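Local coordinates for Tp0751 (PDB 5JK2), which probably mediates adhesion of Treponema pallidum to extracellular matrix components and host cells through a lipocalin-like beta-barrel domain, at residues Ser143-Met146 and Trp147-Gln150; Phe71-Glu75 and His76-Thr80; Phe122-His125 and Ala126-His129; Ile32-Trp35 and Asn36-Thr39. The protein carries 1 engineered substitution. One frame throughout, in Å; residues are numbered along the deposited sequence.

Interaction 1 of 4, residues Ser143-Met146 and Trp147-Gln150; sequences STSM and WDGQ
M146 and W147 run side by side and point the same way, so that the methionine chain lies against the indole. M146 CG sits 3.6 Å from the centroid of the W147 five-membered ring and only 8° off the ring normal, a CH-pi contact over the face. Further out the alignment is lost: M146 SD lies 4.4 Å from the centroid of the W147 six-membered ring, at 30° from its normal, an oblique Met-aromatic contact. M146 reaches the indole because its CG is wedged between the backbone N and the carbonyl carbon (chi1 65°).

S145 meets the same tryptophan through its hydroxyl. Set opposite its own backbone N, S145 OG accepts a nearly straight hydrogen bond from W147 N at 3.2 Å, an ST turn. S145 OG also comes to 3.2 Å from CD1 of the W147 ring, obliquely. The backbone adds a weak bond of 3.3 Å from D148 N to S145 O, and the main-chain angles of M146 and W147 fit a type I turn.

D148 folds back beside S145, its OD1 3.4 Å from S145 CB, but the carboxylate is engaged mainly outside the turn: OD1 accepts from A132 N, and OD2 forms a long, weak ion pair with R131.

The turn leads directly into strand 149-153 of the barrel. Next to it runs strand 127-135, where A132 touches both S145 and W147, while F81 of strand 78-83 meets the indole edge-to-face and P68 also packs on it.

Interaction 2 of 4, residues Phe71-Glu75 and His76-Thr80; sequences FFDRE and HAEIT
D73 N donates to E78 O at 2.9 Å, the shortest of the cross-strand hydrogen bonds. The return bond, E78 N to D73 O at 3.0 Å, completes a hydrogen-bonded pair, and F71 with T80 forms another. Between them F72 and I79 make a non-hydrogen-bonded pair. This alternation defines the antiparallel hairpin of strands 69-73 and 78-83 in the barrel; A77 and E78 both face D73, a G1 beta bulge, and A77 has positive phi and psi.

At the end of strand 69-73, D73 OD1 reaches over the loop and accepts from H76 N at 3.1 Å, approached from above the carboxylate plane. The D73 side chain gets there with CG opposite its backbone N (chi1 -167°). D73 OD1 also lies 3.2 Å from H76 CD2, at the edge of the imidazole, whose plane is turned 65° from the carboxylate. D73 OD2 is 4.4 Å from E78 OE1, a proximity of like charges that might raise the pKa of either acid.

F72 and I79 lie alongside each other, F72 CD2 to I79 CG1 3.7 Å, on the face where F72 also meets W54 and I79 touches F104. On the other face T80 OG1 packs 3.3 Å from F71 CB.

Interaction 3 of 4, residues Phe122-His125 and Ala126-His129; sequences FESH and AVIH. Engineered in segment 126-129: A126 (natural residue Glu).
E123 and S124 both turn their backbone N-H to V127, a classic beta bulge where strand 115-122 ends and strand 127-135 begins in the barrel. V127 O is thus gripped twice: E123 N donates at 2.7 Å, tilted 24° from the carbonyl plane, and S124 N at 2.9 Å, in that plane and on a lone pair. V127 N returns a weak bond of 3.3 Å to S124 O, closing a type I beta turn from S124 to V127. Two further backbone groups of the turn find partners beyond it: H125 O accepts from R31, and A126, an engineered residue (Glu in the natural protein), pairs by its backbone with R153 of strand 149-153.

The E123 carboxylate meets carbon atoms across the turn. Its chain extends past V127, with E123 OE2 3.6 Å from V127 CG1. E123 OE1 lies near the plane of the H129 imidazole, at its edge, with the two planes only 20° apart, and is 3.5 Å from H129 CB.

H125 ND1 is satisfied by a partner outside the turn, while A126 CB makes a CH-pi contact over one face of the H125 ring. On the opposite side of the sheet from S124 and V127, F122 takes I128 CG2 over one ring face, 3.7 Å from the centroid.

Interaction 4 of 4, residues Ile32-Trp35 and Asn36-Thr39; sequences IALW and NRAT
N36 N donates to I32 O at 2.9 Å and R37 N to A33 O at 3.2 Å, both i to i+4 backbone bonds. W35 O is gripped twice. T39 N approaches it nearly along the C=O axis, whereas A38 N, an i to i+3 donor, comes from 60° above the carbonyl plane; the bonds from T39 N and A38 N to W35 O both measure 2.9 Å. A side-chain approach, T39 OG1 to N36 O, is modelled at 2.5 Å, too short to be relied on.

These backbone bonds belong to helix 26-39, which packs against the barrel of this lipocalin-like fold at the turn containing H125, and whose W35 ring also reaches L49.

Among the side-chain contacts, W35 and T39 cross at about a right angle. T39 CG2 stands over the indole face, 3.5 Å from the centroid of the W35 five-membered ring and 25° off its normal, a CH-pi contact. W35 brings its ring under this methyl with CG opposite the backbone N (chi1 164°).

Of the charged groups, R37 bends at chi2 and chi3, so that its guanidinium has L34 CA over one face. The modelled L34 CD1 to R37 NH2 approach of 3.1 Å is doubtfully short. R37 NE donates to Q43 OE1, the polar partner of this side chain.

Overall arrangement
From the N terminus, the chain first meets interaction 4 in helix 26-39. Interaction 2 follows, closing the loop between strands 69-73 and 78-83. Interaction 3 closes the turn from strand 115-122 into 127-135, and interaction 1 is the last bend before strand 149-153. All four are local and lie in series; none nests within or crosses another. Interactions 3 and 4 touch: F122 packs on W35, and H125 on W35 and I32, tying the helix to the barrel. Interactions 1 and 3 meet where Q150 packs on V127 and I128, on neighbouring strands. Interaction 2 touches no other, its nearest atoms lying about 5 Å from those of interaction 3, but shares the barrel sheet with interactions 1 and 3.

Interaction 1 of 4, residues Ser143-Met146 and Trp147-Gln150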
# COMPACT_ATOMS: atom_id res chain seq x y z
N SER A 143 17.98 -2.86 -0.23
CA SER A 143 18.01 -4.21 0.35
C SER A 143 16.58 -4.59 0.77
O SER A 143 15.64 -3.81 0.56
CB SER A 143 18.99 -4.31 1.54
OG SER A 143 18.68 -3.43 2.60
N THR A 144 16.39 -5.79 1.32
CA THR A 144 15.07 -6.22 1.82
C THR A 144 14.62 -5.30 2.95
O THR A 144 15.43 -4.87 3.77
CB THR A 144 15.08 -7.68 2.34
OG1 THR A 144 13.74 -8.09 2.64
CG2 THR A 144 15.93 -7.80 3.60
N SER A 145 13.32 -5.03 3.00
CA SER A 145 12.75 -4.13 4.00
C SER A 145 11.94 -4.90 5.03
O SER A 145 11.54 -6.04 4.80
CB SER A 145 11.88 -3.08 3.32
OG SER A 145 11.26 -2.24 4.28
N MET A 146 11.71 -4.27 6.17
CA MET A 146 10.86 -4.85 7.21
C MET A 146 9.41 -4.84 6.76
O MET A 146 8.57 -5.57 7.29
CB MET A 146 11.01 -4.09 8.53
CG MET A 146 10.53 -2.65 8.47
SD MET A 146 10.85 -1.73 9.99
CE MET A 146 10.07 -2.78 11.20
N TRP A 147 9.11 -4.00 5.77
CA TRP A 147 7.76 -3.84 5.26
C TRP A 147 7.46 -4.82 4.13
O TRP A 147 6.30 -5.06 3.80
CB TRP A 147 7.55 -2.41 4.78
CG TRP A 147 7.96 -1.38 5.79
CD1 TRP A 147 9.02 -0.53 5.71
CD2 TRP A 147 7.33 -1.12 7.05
NE1 TRP A 147 9.08 0.26 6.83
CE2 TRP A 147 8.06 -0.09 7.68
CE3 TRP A 147 6.23 -1.66 7.71
CZ2 TRP A 147 7.72 0.42 8.93
CZ3 TRP A 147 5.89 -1.15 8.95
CH2 TRP A 147 6.63 -0.13 9.55
N ASP A 148 8.51 -5.39 3.54
CA ASP A 148 8.35 -6.39 2.50
C ASP A 148 7.57 -7.59 3.02
O ASP A 148 7.82 -8.08 4.12
CB ASP A 148 9.71 -6.86 1.98
CG ASP A 148 10.33 -5.89 1.01
OD1 ASP A 148 9.94 -4.70 1.01
OD2 ASP A 148 11.22 -6.31 0.24
N GLY A 149 6.61 -8.05 2.22
CA GLY A 149 5.85 -9.24 2.56
C GLY A 149 4.41 -9.16 2.09
O GLY A 149 4.01 -8.22 1.42
N GLN A 150 3.63 -10.18 2.46
CA GLN A 150 2.23 -10.25 2.08
C GLN A 150 1.39 -9.52 3.12
O GLN A 150 1.66 -9.59 4.31
CB GLN A 150 1.79 -11.71 1.97
CG GLN A 150 0.42 -11.90 1.35
CD GLN A 150 -0.10 -13.31 1.51
OE1 GLN A 150 0.43 -14.10 2.29
NE2 GLN A 150 -1.14 -13.64 0.76

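Interaction 2 of 4, residues Phe71-Glu75 and His76-Thr80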
# COMPACT_ATOMS: atom_id res chain seq x y z
N PHE A 71 -1.42 1.59 6.43
CA PHE A 71 -2.70 2.24 6.22
C PHE A 71 -2.54 3.26 5.10
O PHE A 71 -1.75 4.20 5.20
CB PHE A 71 -3.20 2.92 7.50
CG PHE A 71 -4.62 3.40 7.41
CD1 PHE A 71 -4.94 4.55 6.72
CD2 PHE A 71 -5.65 2.69 8.02
CE1 PHE A 71 -6.24 4.99 6.62
CE2 PHE A 71 -6.96 3.12 7.93
CZ PHE A 71 -7.25 4.28 7.23
N PHE A 72 -3.30 3.06 4.03
CA PHE A 72 -3.29 3.98 2.90
C PHE A 72 -4.39 5.02 3.08
O PHE A 72 -5.57 4.73 2.88
CB PHE A 72 -3.48 3.22 1.58
CG PHE A 72 -2.43 2.16 1.34
CD1 PHE A 72 -2.50 0.94 1.99
CD2 PHE A 72 -1.38 2.39 0.47
CE1 PHE A 72 -1.54 -0.03 1.77
CE2 PHE A 72 -0.42 1.42 0.24
CZ PHE A 72 -0.50 0.21 0.90
N ASP A 73 -4.00 6.23 3.47
CA ASP A 73 -4.96 7.30 3.72
C ASP A 73 -5.32 8.01 2.41
O ASP A 73 -4.61 8.90 1.96
CB ASP A 73 -4.39 8.30 4.73
CG ASP A 73 -5.44 9.25 5.27
OD1 ASP A 73 -6.21 9.82 4.46
OD2 ASP A 73 -5.51 9.42 6.50
N ARG A 74 -6.45 7.60 1.83
CA ARG A 74 -6.87 8.09 0.53
C ARG A 74 -7.15 9.59 0.53
O ARG A 74 -6.83 10.28 -0.43
CB ARG A 74 -8.13 7.34 0.08
CG ARG A 74 -8.66 7.79 -1.27
CD ARG A 74 -9.77 6.88 -1.77
NE ARG A 74 -9.80 6.83 -3.23
CZ ARG A 74 -8.89 6.21 -3.97
NH1 ARG A 74 -7.86 5.60 -3.39
NH2 ARG A 74 -9.00 6.21 -5.29
N GLU A 75 -7.77 10.06 1.60
CA GLU A 75 -8.16 11.46 1.70
C GLU A 75 -6.96 12.40 1.64
O GLU A 75 -6.96 13.38 0.90
CB GLU A 75 -8.94 11.70 2.99
CG GLU A 75 -10.43 11.39 2.88
CD GLU A 75 -11.18 12.39 2.01
OE1 GLU A 75 -12.38 12.17 1.76
OE2 GLU A 75 -10.58 13.41 1.60
N HIS A 76 -5.93 12.08 2.42
CA HIS A 76 -4.76 12.94 2.51
C HIS A 76 -3.61 12.43 1.66
O HIS A 76 -2.51 12.99 1.70
CB HIS A 76 -4.34 13.07 3.97
CG HIS A 76 -5.44 13.52 4.87
ND1 HIS A 76 -5.79 14.85 5.01
CD2 HIS A 76 -6.28 12.82 5.66
CE1 HIS A 76 -6.80 14.95 5.86
NE2 HIS A 76 -7.12 13.74 6.27
N ALA A 77 -3.86 11.37 0.89
CA ALA A 77 -2.85 10.77 0.04
C ALA A 77 -1.56 10.51 0.82
O ALA A 77 -0.49 11.00 0.47
CB ALA A 77 -2.57 11.67 -1.16
N GLU A 78 -1.70 9.75 1.90
CA GLU A 78 -0.59 9.40 2.77
C GLU A 78 -0.51 7.89 2.93
O GLU A 78 -1.45 7.17 2.58
CB GLU A 78 -0.76 10.05 4.15
CG GLU A 78 -0.50 11.54 4.17
CD GLU A 78 -0.97 12.19 5.45
OE1 GLU A 78 -1.68 11.52 6.23
OE2 GLU A 78 -0.63 13.37 5.68
N ILE A 79 0.62 7.42 3.45
CA ILE A 79 0.77 6.02 3.78
C ILE A 79 1.49 5.93 5.11
O ILE A 79 2.66 6.31 5.23
CB ILE A 79 1.54 5.25 2.70
CG1 ILE A 79 0.76 5.26 1.38
CG2 ILE A 79 1.79 3.81 3.15
CD1 ILE A 79 1.54 4.76 0.18
N THR A 80 0.79 5.43 6.11
CA THR A 80 1.32 5.34 7.46
C THR A 80 1.93 3.96 7.68
O THR A 80 1.30 2.94 7.42
CB THR A 80 0.24 5.60 8.53
OG1 THR A 80 -0.50 4.40 8.79
CG2 THR A 80 -0.72 6.69 8.06

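Interaction 3 of 4, residues Phe122-His125 and Ala126-His129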
# COMPACT_ATOMS: atom_id res chain seq x y z
N PHE A 122 -1.30 -6.53 -6.16
CA PHE A 122 -2.54 -7.17 -5.74
C PHE A 122 -2.59 -8.63 -6.14
O PHE A 122 -2.19 -9.00 -7.24
CB PHE A 122 -3.74 -6.45 -6.33
CG PHE A 122 -4.19 -5.25 -5.55
CD1 PHE A 122 -3.63 -4.01 -5.77
CD2 PHE A 122 -5.19 -5.37 -4.60
CE1 PHE A 122 -4.06 -2.91 -5.06
CE2 PHE A 122 -5.62 -4.28 -3.88
CZ PHE A 122 -5.05 -3.05 -4.11
N GLU A 123 -3.10 -9.46 -5.23
CA GLU A 123 -3.36 -10.86 -5.51
C GLU A 123 -4.87 -11.07 -5.49
O GLU A 123 -5.42 -11.88 -6.24
CB GLU A 123 -2.68 -11.77 -4.48
CG GLU A 123 -1.27 -11.33 -4.10
CD GLU A 123 -0.60 -12.27 -3.11
OE1 GLU A 123 0.45 -11.91 -2.55
OE2 GLU A 123 -1.14 -13.38 -2.90
N SER A 124 -5.53 -10.32 -4.62
CA SER A 124 -6.98 -10.34 -4.51
C SER A 124 -7.43 -8.97 -4.03
O SER A 124 -6.60 -8.09 -3.79
CB SER A 124 -7.46 -11.43 -3.56
OG SER A 124 -6.80 -12.66 -3.82
N HIS A 125 -8.73 -8.79 -3.86
CA HIS A 125 -9.25 -7.50 -3.46
C HIS A 125 -8.82 -7.15 -2.04
O HIS A 125 -8.78 -5.98 -1.66
CB HIS A 125 -10.78 -7.47 -3.57
CG HIS A 125 -11.49 -8.06 -2.39
ND1 HIS A 125 -11.76 -7.34 -1.25
CD2 HIS A 125 -11.99 -9.30 -2.18
CE1 HIS A 125 -12.40 -8.12 -0.39
NE2 HIS A 125 -12.55 -9.31 -0.93
N ALA A 126 -8.48 -8.17 -1.25
CA ALA A 126 -8.06 -7.97 0.14
C ALA A 126 -6.75 -8.70 0.43
O ALA A 126 -6.46 -9.04 1.58
CB ALA A 126 -9.14 -8.44 1.09
N VAL A 127 -5.97 -8.93 -0.62
CA VAL A 127 -4.68 -9.59 -0.50
C VAL A 127 -3.68 -8.96 -1.47
O VAL A 127 -3.91 -8.94 -2.68
CB VAL A 127 -4.79 -11.10 -0.79
CG1 VAL A 127 -3.43 -11.77 -0.64
CG2 VAL A 127 -5.81 -11.75 0.13
N ILE A 128 -2.58 -8.45 -0.92
CA ILE A 128 -1.54 -7.81 -1.72
C ILE A 128 -0.17 -8.38 -1.37
O ILE A 128 -0.04 -9.19 -0.46
CB ILE A 128 -1.52 -6.27 -1.51
CG1 ILE A 128 -1.22 -5.93 -0.05
CG2 ILE A 128 -2.84 -5.66 -1.94
CD1 ILE A 128 -0.83 -4.49 0.19
N HIS A 129 0.85 -7.93 -2.09
CA HIS A 129 2.23 -8.20 -1.72
C HIS A 129 3.05 -6.93 -1.94
O HIS A 129 3.02 -6.34 -3.02
CB HIS A 129 2.81 -9.36 -2.54
CG HIS A 129 4.08 -9.92 -1.96
ND1 HIS A 129 4.13 -11.14 -1.33
CD2 HIS A 129 5.33 -9.40 -1.89
CE1 HIS A 129 5.36 -11.37 -0.91
NE2 HIS A 129 6.11 -10.33 -1.24

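Interaction 4 of 4, residues Ile32-Trp35 and Asn36-Thr39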
# COMPACT_ATOMS: atom_id res chain seq x y z
N ILE A 32 -15.21 -6.54 -4.34
CA ILE A 32 -15.07 -7.50 -5.43
C ILE A 32 -15.57 -6.89 -6.73
O ILE A 32 -15.01 -7.15 -7.80
CB ILE A 32 -15.84 -8.79 -5.14
CG1 ILE A 32 -15.39 -9.41 -3.81
CG2 ILE A 32 -15.64 -9.79 -6.28
CD1 ILE A 32 -16.34 -10.46 -3.27
N ALA A 33 -16.62 -6.09 -6.63
CA ALA A 33 -17.15 -5.36 -7.78
C ALA A 33 -16.10 -4.38 -8.28
O ALA A 33 -15.76 -4.35 -9.46
CB ALA A 33 -18.43 -4.64 -7.42
N LEU A 34 -15.58 -3.58 -7.35
CA LEU A 34 -14.53 -2.62 -7.63
C LEU A 34 -13.31 -3.32 -8.20
O LEU A 34 -12.65 -2.83 -9.12
CB LEU A 34 -14.16 -1.86 -6.35
CG LEU A 34 -13.44 -0.51 -6.45
CD1 LEU A 34 -14.31 0.51 -7.17
CD2 LEU A 34 -13.08 -0.04 -5.05
N TRP A 35 -13.01 -4.49 -7.64
CA TRP A 35 -11.89 -5.31 -8.09
C TRP A 35 -12.06 -5.74 -9.54
O TRP A 35 -11.12 -5.65 -10.33
CB TRP A 35 -11.75 -6.55 -7.19
CG TRP A 35 -10.89 -7.63 -7.76
CD1 TRP A 35 -11.30 -8.85 -8.22
CD2 TRP A 35 -9.46 -7.60 -7.93
NE1 TRP A 35 -10.22 -9.58 -8.66
CE2 TRP A 35 -9.08 -8.83 -8.49
CE3 TRP A 35 -8.48 -6.65 -7.65
CZ2 TRP A 35 -7.76 -9.14 -8.79
CZ3 TRP A 35 -7.16 -6.96 -7.94
CH2 TRP A 35 -6.81 -8.19 -8.51
N ASN A 36 -13.26 -6.19 -9.88
CA ASN A 36 -13.56 -6.64 -11.23
C ASN A 36 -13.34 -5.54 -12.26
O ASN A 36 -12.91 -5.80 -13.38
CB ASN A 36 -15.00 -7.15 -11.31
CG ASN A 36 -15.29 -7.86 -12.62
OD1 ASN A 36 -15.19 -9.08 -12.71
ND2 ASN A 36 -15.66 -7.10 -13.64
N ARG A 37 -13.63 -4.30 -11.87
CA ARG A 37 -13.46 -3.16 -12.76
C ARG A 37 -11.98 -2.86 -13.00
O ARG A 37 -11.63 -2.11 -13.91
CB ARG A 37 -14.17 -1.92 -12.20
CG ARG A 37 -15.67 -2.11 -12.01
CD ARG A 37 -16.46 -0.83 -12.25
NE ARG A 37 -16.28 0.16 -11.18
CZ ARG A 37 -16.89 0.11 -10.00
NH1 ARG A 37 -17.72 -0.88 -9.72
NH2 ARG A 37 -16.67 1.06 -9.10
N ALA A 38 -11.12 -3.44 -12.17
CA ALA A 38 -9.68 -3.21 -12.26
C ALA A 38 -8.96 -4.41 -12.86
O ALA A 38 -7.87 -4.26 -13.42
CB ALA A 38 -9.12 -2.90 -10.88
N THR A 39 -9.57 -5.59 -12.75
CA THR A 39 -8.98 -6.81 -13.30
C THR A 39 -8.67 -6.67 -14.78
O THR A 39 -7.51 -6.58 -15.18
CB THR A 39 -9.91 -8.02 -13.12
OG1 THR A 39 -11.24 -7.68 -13.54
CG2 THR A 39 -9.93 -8.46 -11.66